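Local coordinates for protein RNA-dependent RNA Polymerase (PDB 6TZ0) that copies RNA from RNA templates, transcribing the viral double-stranded genome into plus strands and later synthesising the complementary minus strands, at residues A[675-679]-A[680-684]; A[527-530]-A[531-535]; A[287-290]-A[291-294]. All blocks are in the same frame, centred on the assembly; numbering follows the deposited sequence.

Contact 1: residues A[675-679]-A[680-684]; sequences IKILG and DDIME
The flat peptide groups of K676 and M683 meet edge to edge in a hydrogen-bonded antiparallel pair. K676 N reaches M683 O at 3.2 Å, and M683 N returns to K676 O at 3.0 Å. Above one face of this two-stranded ribbon stand I675, I677, I682 and E684; on the other, K676 and M683 run alongside each other. M683 extends with CG anti to its backbone N (chi1 -177°) and then bends at its end, so that CE settles 3.7 Å from K676 CG. Beyond this the lysine leads off, and NZ bonds to the carbonyl of D515. Next to the K676–M683 pair, I677 and I682 form a non-hydrogen-bonded pair, with I677 CG1 at 4.1 Å from I682 CG2.

This antiparallel hairpin carries the Gly-Asp-Asp sequence of polymerase motif C, a landmark of the palm. G679 and D680 make the turn, which is closed by a weak bond of 3.3 Å from L678 N to D681 O. D680 and D681 are magnesium ligands of this polymerase, although no ion is bound to this chain here. The D680 side chain lies close to V548 and D547, on strand 541-548, which also belong to the magnesium site. On the face of I675, I677, I682 and E684, helix 644-665 packs through L652 and V656, and I675 CG2 lies 3.8 Å from E684 CG.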
ATOM      1  N   ILE A 675      -0.268  24.373  -5.869  1.00 30.19           N
ATOM      2  CA  ILE A 675      -1.036  23.139  -5.809  1.00 30.19           C
ATOM      3  C   ILE A 675      -0.288  22.167  -4.909  1.00 30.19           C
ATOM      4  O   ILE A 675       0.941  22.200  -4.822  1.00 30.19           O
ATOM      5  CB  ILE A 675      -1.307  22.500  -7.197  1.00 30.19           C
ATOM      6  CG1 ILE A 675      -0.016  22.189  -7.934  1.00 30.19           C
ATOM      7  CG2 ILE A 675      -2.189  23.379  -8.047  1.00 30.19           C
ATOM      8  CD1 ILE A 675      -0.205  21.293  -9.124  1.00 30.19           C
ATOM      9  N   LYS A 676      -1.041  21.327  -4.201  1.00 31.03           N
ATOM     10  CA  LYS A 676      -0.479  20.251  -3.392  1.00 31.03           C
ATOM     11  C   LYS A 676      -1.208  18.956  -3.714  1.00 31.03           C
ATOM     12  O   LYS A 676      -2.441  18.922  -3.720  1.00 31.03           O
ATOM     13  CB  LYS A 676      -0.572  20.557  -1.899  1.00 31.03           C
ATOM     14  CG  LYS A 676       0.323  21.682  -1.452  1.00 31.03           C
ATOM     15  CD  LYS A 676       1.775  21.279  -1.582  1.00 31.03           C
ATOM     16  CE  LYS A 676       2.700  22.373  -1.097  1.00 31.03           C
ATOM     17  NZ  LYS A 676       4.127  22.003  -1.260  1.00 31.03           N
ATOM     18  N   ILE A 677      -0.447  17.904  -4.018  1.00 30.94           N
ATOM     19  CA  ILE A 677      -0.991  16.633  -4.486  1.00 30.94           C
ATOM     20  C   ILE A 677      -0.330  15.497  -3.713  1.00 30.94           C
ATOM     21  O   ILE A 677       0.885  15.515  -3.496  1.00 30.94           O
ATOM     22  CB  ILE A 677      -0.787  16.465  -6.013  1.00 30.94           C
ATOM     23  CG1 ILE A 677      -1.590  17.507  -6.780  1.00 30.94           C
ATOM     24  CG2 ILE A 677      -1.235  15.106  -6.503  1.00 30.94           C
ATOM     25  CD1 ILE A 677      -1.237  17.600  -8.212  1.00 30.94           C
ATOM     26  N   LEU A 678      -1.134  14.519  -3.268  1.00 34.20           N
ATOM     27  CA  LEU A 678      -0.586  13.295  -2.690  1.00 34.20           C
ATOM     28  C   LEU A 678      -1.258  12.053  -3.286  1.00 34.20           C
ATOM     29  O   LEU A 678      -1.282  10.991  -2.662  1.00 34.20           O
ATOM     30  CB  LEU A 678      -0.704  13.331  -1.159  1.00 34.20           C
ATOM     31  CG  LEU A 678       0.270  12.473  -0.339  1.00 34.20           C
ATOM     32  CD1 LEU A 678       1.653  12.937  -0.642  1.00 34.20           C
ATOM     33  CD2 LEU A 678       0.020  12.550   1.139  1.00 34.20           C
ATOM     34  N   GLY A 679      -1.809  12.156  -4.489  1.00 35.94           N
ATOM     35  CA  GLY A 679      -2.431  11.009  -5.119  1.00 35.94           C
ATOM     36  C   GLY A 679      -3.881  10.971  -4.709  1.00 35.94           C
ATOM     37  O   GLY A 679      -4.173  10.769  -3.528  1.00 35.94           O
ATOM     38  N   ASP A 680      -4.780  11.236  -5.661  1.00 38.61           N
ATOM     39  CA  ASP A 680      -6.238  11.340  -5.551  1.00 38.61           C
ATOM     40  C   ASP A 680      -6.682  12.558  -4.727  1.00 38.61           C
ATOM     41  O   ASP A 680      -7.881  12.852  -4.677  1.00 38.61           O
ATOM     42  CB  ASP A 680      -6.877  10.058  -4.980  1.00 38.61           C
ATOM     43  CG  ASP A 680      -8.318   9.870  -5.413  1.00 38.61           C
ATOM     44  OD1 ASP A 680      -8.792  10.651  -6.258  1.00 38.61           O
ATOM     45  OD2 ASP A 680      -8.979   8.947  -4.898  1.00 38.61           O
ATOM     46  N   ASP A 681      -5.760  13.303  -4.117  1.00 36.90           N
ATOM     47  CA  ASP A 681      -6.055  14.535  -3.389  1.00 36.90           C
ATOM     48  C   ASP A 681      -5.341  15.688  -4.069  1.00 36.90           C
ATOM     49  O   ASP A 681      -4.116  15.792  -3.988  1.00 36.90           O
ATOM     50  CB  ASP A 681      -5.622  14.451  -1.928  1.00 36.90           C
ATOM     51  CG  ASP A 681      -6.612  13.726  -1.066  1.00 36.90           C
ATOM     52  OD1 ASP A 681      -7.824  13.795  -1.359  1.00 36.90           O
ATOM     53  OD2 ASP A 681      -6.183  13.090  -0.082  1.00 36.90           O
ATOM     54  N   ILE A 682      -6.101  16.563  -4.712  1.00 33.52           N
ATOM     55  CA  ILE A 682      -5.570  17.765  -5.335  1.00 33.52           C
ATOM     56  C   ILE A 682      -6.067  18.947  -4.516  1.00 33.52           C
ATOM     57  O   ILE A 682      -7.217  18.955  -4.065  1.00 33.52           O
ATOM     58  CB  ILE A 682      -6.006  17.898  -6.812  1.00 33.52           C
ATOM     59  CG1 ILE A 682      -5.735  16.624  -7.604  1.00 33.52           C
ATOM     60  CG2 ILE A 682      -5.292  19.043  -7.505  1.00 33.52           C
ATOM     61  CD1 ILE A 682      -6.959  15.750  -7.800  1.00 33.52           C
ATOM     62  N   MET A 683      -5.200  19.931  -4.299  1.00 32.07           N
ATOM     63  CA  MET A 683      -5.569  21.159  -3.600  1.00 32.07           C
ATOM     64  C   MET A 683      -5.081  22.351  -4.413  1.00 32.07           C
ATOM     65  O   MET A 683      -3.895  22.673  -4.382  1.00 32.07           O
ATOM     66  CB  MET A 683      -4.979  21.182  -2.202  1.00 32.07           C
ATOM     67  CG  MET A 683      -5.380  22.389  -1.410  1.00 32.07           C
ATOM     68  SD  MET A 683      -4.647  22.433   0.221  1.00 32.07           S
ATOM     69  CE  MET A 683      -2.975  22.898  -0.178  1.00 32.07           C
ATOM     70  N   GLU A 684      -5.986  23.021  -5.113  1.00 32.70           N
ATOM     71  CA  GLU A 684      -5.643  24.147  -5.969  1.00 32.70           C
ATOM     72  C   GLU A 684      -6.009  25.460  -5.297  1.00 32.70           C
ATOM     73  O   GLU A 684      -7.093  25.598  -4.727  1.00 32.70           O
ATOM     74  CB  GLU A 684      -6.362  24.037  -7.310  1.00 32.70           C
ATOM     75  CG  GLU A 684      -5.917  22.860  -8.133  1.00 32.70           C
ATOM     76  CD  GLU A 684      -6.732  22.702  -9.388  1.00 32.70           C
ATOM     77  OE1 GLU A 684      -7.753  23.403  -9.525  1.00 32.70           O
ATOM     78  OE2 GLU A 684      -6.356  21.882 -10.246  1.00 32.70           O
TER

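Contact 2: residues A[527-530]-A[531-535]; sequences FDIG and EMLYW
L533 N donates to I529 O at 2.9 Å, with a fairly straight N-H...O angle of 162°. This is the opening bond of helix 530-535, in which I529 takes the N-cap position. The contact is thus the first turn of a helix in the polymerase catalytic region, and the side chain of its N-cap residue packs on M532 and L533. The next bond follows the same i to i+4 pattern: Y534 N meets G530 O at 2.9 Å. W535 N continues the series onto E531 O.

The apolar part of the contact is made by the two branches of I529. Its CG1 lies between the backbone N and the carbonyl carbon (chi1 58°), which carries CD1 along the flank of L533, where it meets L533 CD1 at 3.8 Å. The CG2 branch takes the other direction and faces M532. Strand 725-727 closes over this group, with V727 against M532 and L533, and Q725 against I529. M532 also reaches M683 of the hairpin that bears the magnesium-binding aspartates, and I720 and L722 of strand 720-722, while W535 touches I685 and Q687 of strand 682-687. The helix therefore packs close to the metal site, the M532 side chain about 10 Å from that of D681. M532 crosses I529 at about a right angle, and its bent end places CE 3.7 Å from I529 CG2.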
ATOM      1  N   PHE A 527       2.523  22.233  11.651  1.00 44.93           N
ATOM      2  CA  PHE A 527       3.296  22.544  10.454  1.00 44.93           C
ATOM      3  C   PHE A 527       2.680  21.958   9.196  1.00 44.93           C
ATOM      4  O   PHE A 527       3.016  22.402   8.096  1.00 44.93           O
ATOM      5  CB  PHE A 527       4.735  22.033  10.542  1.00 44.93           C
ATOM      6  CG  PHE A 527       5.602  22.771  11.516  1.00 44.93           C
ATOM      7  CD1 PHE A 527       5.939  24.091  11.292  1.00 44.93           C
ATOM      8  CD2 PHE A 527       6.171  22.109  12.593  1.00 44.93           C
ATOM      9  CE1 PHE A 527       6.760  24.767  12.171  1.00 44.93           C
ATOM     10  CE2 PHE A 527       7.008  22.772  13.471  1.00 44.93           C
ATOM     11  CZ  PHE A 527       7.298  24.103  13.263  1.00 44.93           C
ATOM     12  N   ASP A 528       1.805  20.962   9.335  1.00 42.69           N
ATOM     13  CA  ASP A 528       1.225  20.301   8.175  1.00 42.69           C
ATOM     14  C   ASP A 528       0.210  21.186   7.476  1.00 42.69           C
ATOM     15  O   ASP A 528       0.015  21.067   6.264  1.00 42.69           O
ATOM     16  CB  ASP A 528       0.557  19.003   8.607  1.00 42.69           C
ATOM     17  CG  ASP A 528       1.533  18.012   9.188  1.00 42.69           C
ATOM     18  OD1 ASP A 528       2.712  18.026   8.785  1.00 42.69           O
ATOM     19  OD2 ASP A 528       1.120  17.222  10.062  1.00 42.69           O
ATOM     20  N   ILE A 529      -0.439  22.073   8.219  1.00 35.36           N
ATOM     21  CA  ILE A 529      -1.523  22.897   7.712  1.00 35.36           C
ATOM     22  C   ILE A 529      -1.092  24.352   7.555  1.00 35.36           C
ATOM     23  O   ILE A 529      -1.938  25.230   7.434  1.00 35.36           O
ATOM     24  CB  ILE A 529      -2.764  22.780   8.608  1.00 35.36           C
ATOM     25  CG1 ILE A 529      -2.421  23.184  10.040  1.00 35.36           C
ATOM     26  CG2 ILE A 529      -3.285  21.378   8.596  1.00 35.36           C
ATOM     27  CD1 ILE A 529      -3.602  23.215  10.964  1.00 35.36           C
ATOM     28  N   GLY A 530       0.216  24.614   7.553  1.00 35.46           N
ATOM     29  CA  GLY A 530       0.695  25.985   7.561  1.00 35.46           C
ATOM     30  C   GLY A 530       0.459  26.731   6.266  1.00 35.46           C
ATOM     31  O   GLY A 530       0.192  27.936   6.282  1.00 35.46           O
ATOM     32  N   GLU A 531       0.535  26.035   5.133  1.00 36.79           N
ATOM     33  CA  GLU A 531       0.282  26.695   3.859  1.00 36.79           C
ATOM     34  C   GLU A 531      -1.195  27.005   3.682  1.00 36.79           C
ATOM     35  O   GLU A 531      -1.546  28.036   3.104  1.00 36.79           O
ATOM     36  CB  GLU A 531       0.796  25.842   2.701  1.00 36.79           C
ATOM     37  CG  GLU A 531       2.299  25.620   2.733  1.00 36.79           C
ATOM     38  CD  GLU A 531       3.108  26.905   2.610  1.00 36.79           C
ATOM     39  OE1 GLU A 531       2.661  27.850   1.924  1.00 36.79           O
ATOM     40  OE2 GLU A 531       4.204  26.968   3.206  1.00 36.79           O
ATOM     41  N   MET A 532      -2.075  26.140   4.184  1.00 33.11           N
ATOM     42  CA  MET A 532      -3.502  26.437   4.130  1.00 33.11           C
ATOM     43  C   MET A 532      -3.864  27.565   5.084  1.00 33.11           C
ATOM     44  O   MET A 532      -4.695  28.420   4.760  1.00 33.11           O
ATOM     45  CB  MET A 532      -4.312  25.190   4.459  1.00 33.11           C
ATOM     46  CG  MET A 532      -4.216  24.114   3.422  1.00 33.11           C
ATOM     47  SD  MET A 532      -5.256  22.688   3.783  1.00 33.11           S
ATOM     48  CE  MET A 532      -4.294  21.899   5.056  1.00 33.11           C
ATOM     49  N   LEU A 533      -3.251  27.570   6.266  1.00 31.32           N
ATOM     50  CA  LEU A 533      -3.414  28.665   7.215  1.00 31.32           C
ATOM     51  C   LEU A 533      -2.915  29.990   6.655  1.00 31.32           C
ATOM     52  O   LEU A 533      -3.507  31.035   6.933  1.00 31.32           O
ATOM     53  CB  LEU A 533      -2.691  28.304   8.510  1.00 31.32           C
ATOM     54  CG  LEU A 533      -3.446  27.690   9.690  1.00 31.32           C
ATOM     55  CD1 LEU A 533      -4.314  26.534   9.327  1.00 31.32           C
ATOM     56  CD2 LEU A 533      -2.372  27.176  10.614  1.00 31.32           C
ATOM     57  N   TYR A 534      -1.862  29.966   5.837  1.00 31.31           N
ATOM     58  CA  TYR A 534      -1.418  31.193   5.183  1.00 31.31           C
ATOM     59  C   TYR A 534      -2.365  31.604   4.061  1.00 31.31           C
ATOM     60  O   TYR A 534      -2.828  32.747   4.021  1.00 31.31           O
ATOM     61  CB  TYR A 534       0.002  31.032   4.647  1.00 31.31           C
ATOM     62  CG  TYR A 534       0.472  32.255   3.903  1.00 31.31           C
ATOM     63  CD1 TYR A 534       0.754  33.428   4.581  1.00 31.31           C
ATOM     64  CD2 TYR A 534       0.627  32.239   2.525  1.00 31.31           C
ATOM     65  CE1 TYR A 534       1.170  34.546   3.919  1.00 31.31           C
ATOM     66  CE2 TYR A 534       1.043  33.362   1.850  1.00 31.31           C
ATOM     67  CZ  TYR A 534       1.315  34.511   2.555  1.00 31.31           C
ATOM     68  OH  TYR A 534       1.740  35.636   1.897  1.00 31.31           O
ATOM     69  N   TRP A 535      -2.670  30.692   3.143  1.00 29.61           N
ATOM     70  CA  TRP A 535      -3.452  31.064   1.972  1.00 29.61           C
ATOM     71  C   TRP A 535      -4.935  31.231   2.248  1.00 29.61           C
ATOM     72  O   TRP A 535      -5.668  31.628   1.339  1.00 29.61           O
ATOM     73  CB  TRP A 535      -3.283  30.048   0.844  1.00 29.61           C
ATOM     74  CG  TRP A 535      -1.984  30.143   0.142  1.00 29.61           C
ATOM     75  CD1 TRP A 535      -0.927  29.302   0.260  1.00 29.61           C
ATOM     76  CD2 TRP A 535      -1.588  31.162  -0.774  1.00 29.61           C
ATOM     77  NE1 TRP A 535       0.102  29.722  -0.542  1.00 29.61           N
ATOM     78  CE2 TRP A 535      -0.280  30.868  -1.185  1.00 29.61           C
ATOM     79  CE3 TRP A 535      -2.216  32.300  -1.287  1.00 29.61           C
ATOM     80  CZ2 TRP A 535       0.414  31.663  -2.087  1.00 29.61           C
ATOM     81  CZ3 TRP A 535      -1.529  33.083  -2.181  1.00 29.61           C
ATOM     82  CH2 TRP A 535      -0.229  32.764  -2.573  1.00 29.61           C
TER

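Contact 3: residues A[287-290]-A[291-294]; sequences SEPH and FVSS
P289 O is gripped by two backbone N-H groups, V292 N at 3.1 Å and S293 N at 3.2 Å. The two approach differently: S293 N lies in the carbonyl plane, whereas V292 N comes from well above it and does not use a lone pair. This forked acceptor, taking bonds from three and four residues ahead, begins the short helix 290-293 in the N-terminal region of the polymerase, a single turn that starts directly after a proline. The turn is loosely bonded farther on, since S294 N reaches H290 O only weakly. There the S294 hydroxyl adds a link of its own, OG donating to F291 O at 3.1 Å from above the plane of that carbonyl.

Outside this backbone core, the F291 ring touches P289 with a face and H290 with its edge. P289 CB sits over that face in a CH-pi contact, 3.9 Å from the ring centroid. H290 NE2 lies at the edge of the same ring, near its plane. The imidazole in turn offers a face to F291 CD2, giving a T-shaped pair with centroids 5.5 Å apart and planes at 79°. With CG between the backbone N and the carbonyl carbon (chi1 50°), the F291 ring is set against both P289 CB and the imidazole. F291 also stacks on H694 of helix 690-705.

E288 is buried: its OE1 accepts from Q717 N and its backbone N bonds to H262 ND1. Its side chain crosses that of V292 obliquely, with E288 CB 3.8 Å from V292 CG1.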
ATOM      1  N   SER A 287     -19.514  35.826   2.302  1.00 36.34           N
ATOM      2  CA  SER A 287     -20.400  35.533   1.190  1.00 36.34           C
ATOM      3  C   SER A 287     -19.618  34.865   0.067  1.00 36.34           C
ATOM      4  O   SER A 287     -18.408  35.053  -0.059  1.00 36.34           O
ATOM      5  CB  SER A 287     -21.061  36.812   0.694  1.00 36.34           C
ATOM      6  OG  SER A 287     -20.096  37.707   0.180  1.00 36.34           O
ATOM      7  N   GLU A 288     -20.309  34.088  -0.747  1.00 36.92           N
ATOM      8  CA  GLU A 288     -19.698  33.259  -1.771  1.00 36.92           C
ATOM      9  C   GLU A 288     -19.971  33.824  -3.158  1.00 36.92           C
ATOM     10  O   GLU A 288     -20.923  34.585  -3.349  1.00 36.92           O
ATOM     11  CB  GLU A 288     -20.243  31.828  -1.668  1.00 36.92           C
ATOM     12  CG  GLU A 288     -19.918  31.131  -0.359  1.00 36.92           C
ATOM     13  CD  GLU A 288     -18.441  30.866  -0.168  1.00 36.92           C
ATOM     14  OE1 GLU A 288     -17.738  30.629  -1.170  1.00 36.92           O
ATOM     15  OE2 GLU A 288     -17.980  30.894   0.989  1.00 36.92           O
ATOM     16  N   PRO A 289     -19.142  33.494  -4.151  1.00 37.95           N
ATOM     17  CA  PRO A 289     -19.421  33.930  -5.525  1.00 37.95           C
ATOM     18  C   PRO A 289     -20.634  33.219  -6.106  1.00 37.95           C
ATOM     19  O   PRO A 289     -21.162  32.261  -5.542  1.00 37.95           O
ATOM     20  CB  PRO A 289     -18.146  33.557  -6.279  1.00 37.95           C
ATOM     21  CG  PRO A 289     -17.102  33.486  -5.244  1.00 37.95           C
ATOM     22  CD  PRO A 289     -17.775  32.957  -4.030  1.00 37.95           C
ATOM     23  N   HIS A 290     -21.065  33.698  -7.272  1.00 38.53           N
ATOM     24  CA  HIS A 290     -22.363  33.294  -7.805  1.00 38.53           C
ATOM     25  C   HIS A 290     -22.355  31.878  -8.359  1.00 38.53           C
ATOM     26  O   HIS A 290     -23.406  31.234  -8.409  1.00 38.53           O
ATOM     27  CB  HIS A 290     -22.815  34.275  -8.885  1.00 38.53           C
ATOM     28  CG  HIS A 290     -21.948  34.277 -10.102  1.00 38.53           C
ATOM     29  ND1 HIS A 290     -22.161  33.431 -11.167  1.00 38.53           N
ATOM     30  CD2 HIS A 290     -20.860  35.015 -10.421  1.00 38.53           C
ATOM     31  CE1 HIS A 290     -21.243  33.649 -12.091  1.00 38.53           C
ATOM     32  NE2 HIS A 290     -20.441  34.606 -11.663  1.00 38.53           N
ATOM     33  N   PHE A 291     -21.197  31.377  -8.781  1.00 37.16           N
ATOM     34  CA  PHE A 291     -21.102  29.996  -9.234  1.00 37.16           C
ATOM     35  C   PHE A 291     -21.077  29.005  -8.079  1.00 37.16           C
ATOM     36  O   PHE A 291     -21.259  27.805  -8.302  1.00 37.16           O
ATOM     37  CB  PHE A 291     -19.875  29.819 -10.137  1.00 37.16           C
ATOM     38  CG  PHE A 291     -18.592  30.358  -9.559  1.00 37.16           C
ATOM     39  CD1 PHE A 291     -17.799  29.583  -8.729  1.00 37.16           C
ATOM     40  CD2 PHE A 291     -18.171  31.642  -9.865  1.00 37.16           C
ATOM     41  CE1 PHE A 291     -16.622  30.087  -8.204  1.00 37.16           C
ATOM     42  CE2 PHE A 291     -16.996  32.142  -9.353  1.00 37.16           C
ATOM     43  CZ  PHE A 291     -16.222  31.365  -8.520  1.00 37.16           C
ATOM     44  N   VAL A 292     -20.856  29.483  -6.857  1.00 37.87           N
ATOM     45  CA  VAL A 292     -20.993  28.643  -5.676  1.00 37.87           C
ATOM     46  C   VAL A 292     -22.438  28.636  -5.196  1.00 37.87           C
ATOM     47  O   VAL A 292     -22.974  27.592  -4.811  1.00 37.87           O
ATOM     48  CB  VAL A 292     -20.023  29.136  -4.590  1.00 37.87           C
ATOM     49  CG1 VAL A 292     -20.231  28.403  -3.295  1.00 37.87           C
ATOM     50  CG2 VAL A 292     -18.602  28.967  -5.061  1.00 37.87           C
ATOM     51  N   SER A 293     -23.107  29.787  -5.259  1.00 39.96           N
ATOM     52  CA  SER A 293     -24.498  29.897  -4.838  1.00 39.96           C
ATOM     53  C   SER A 293     -25.474  29.212  -5.786  1.00 39.96           C
ATOM     54  O   SER A 293     -26.651  29.081  -5.439  1.00 39.96           O
ATOM     55  CB  SER A 293     -24.879  31.369  -4.686  1.00 39.96           C
ATOM     56  OG  SER A 293     -24.157  31.969  -3.630  1.00 39.96           O
ATOM     57  N   SER A 294     -25.030  28.789  -6.969  1.00 41.08           N
ATOM     58  CA  SER A 294     -25.890  28.016  -7.851  1.00 41.08           C
ATOM     59  C   SER A 294     -25.965  26.554  -7.433  1.00 41.08           C
ATOM     60  O   SER A 294     -26.953  25.877  -7.737  1.00 41.08           O
ATOM     61  CB  SER A 294     -25.398  28.132  -9.290  1.00 41.08           C
ATOM     62  OG  SER A 294     -24.114  27.555  -9.426  1.00 41.08           O
TER

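In the fold
Contacts 1 and 2 pack together, probably within the palm: M683 SD of the hairpin touches M532 SD of the helix at 3.6 Å, and L722 and I720 lie against both. Each has half of its touching residues buried, yet they differ in chemistry, since contact 1 pairs strands and ends in magnesium-binding aspartates, whereas contact 2 combines helical backbone bonding with aliphatic packing. Contact 3 lies farther out, its centre about 37 Å from the chain centre against 21 Å for the others, with exposed residues and aromatic rings. It touches neither, but through Q717 and H694 it joins the N-terminal region to the polymerase domain.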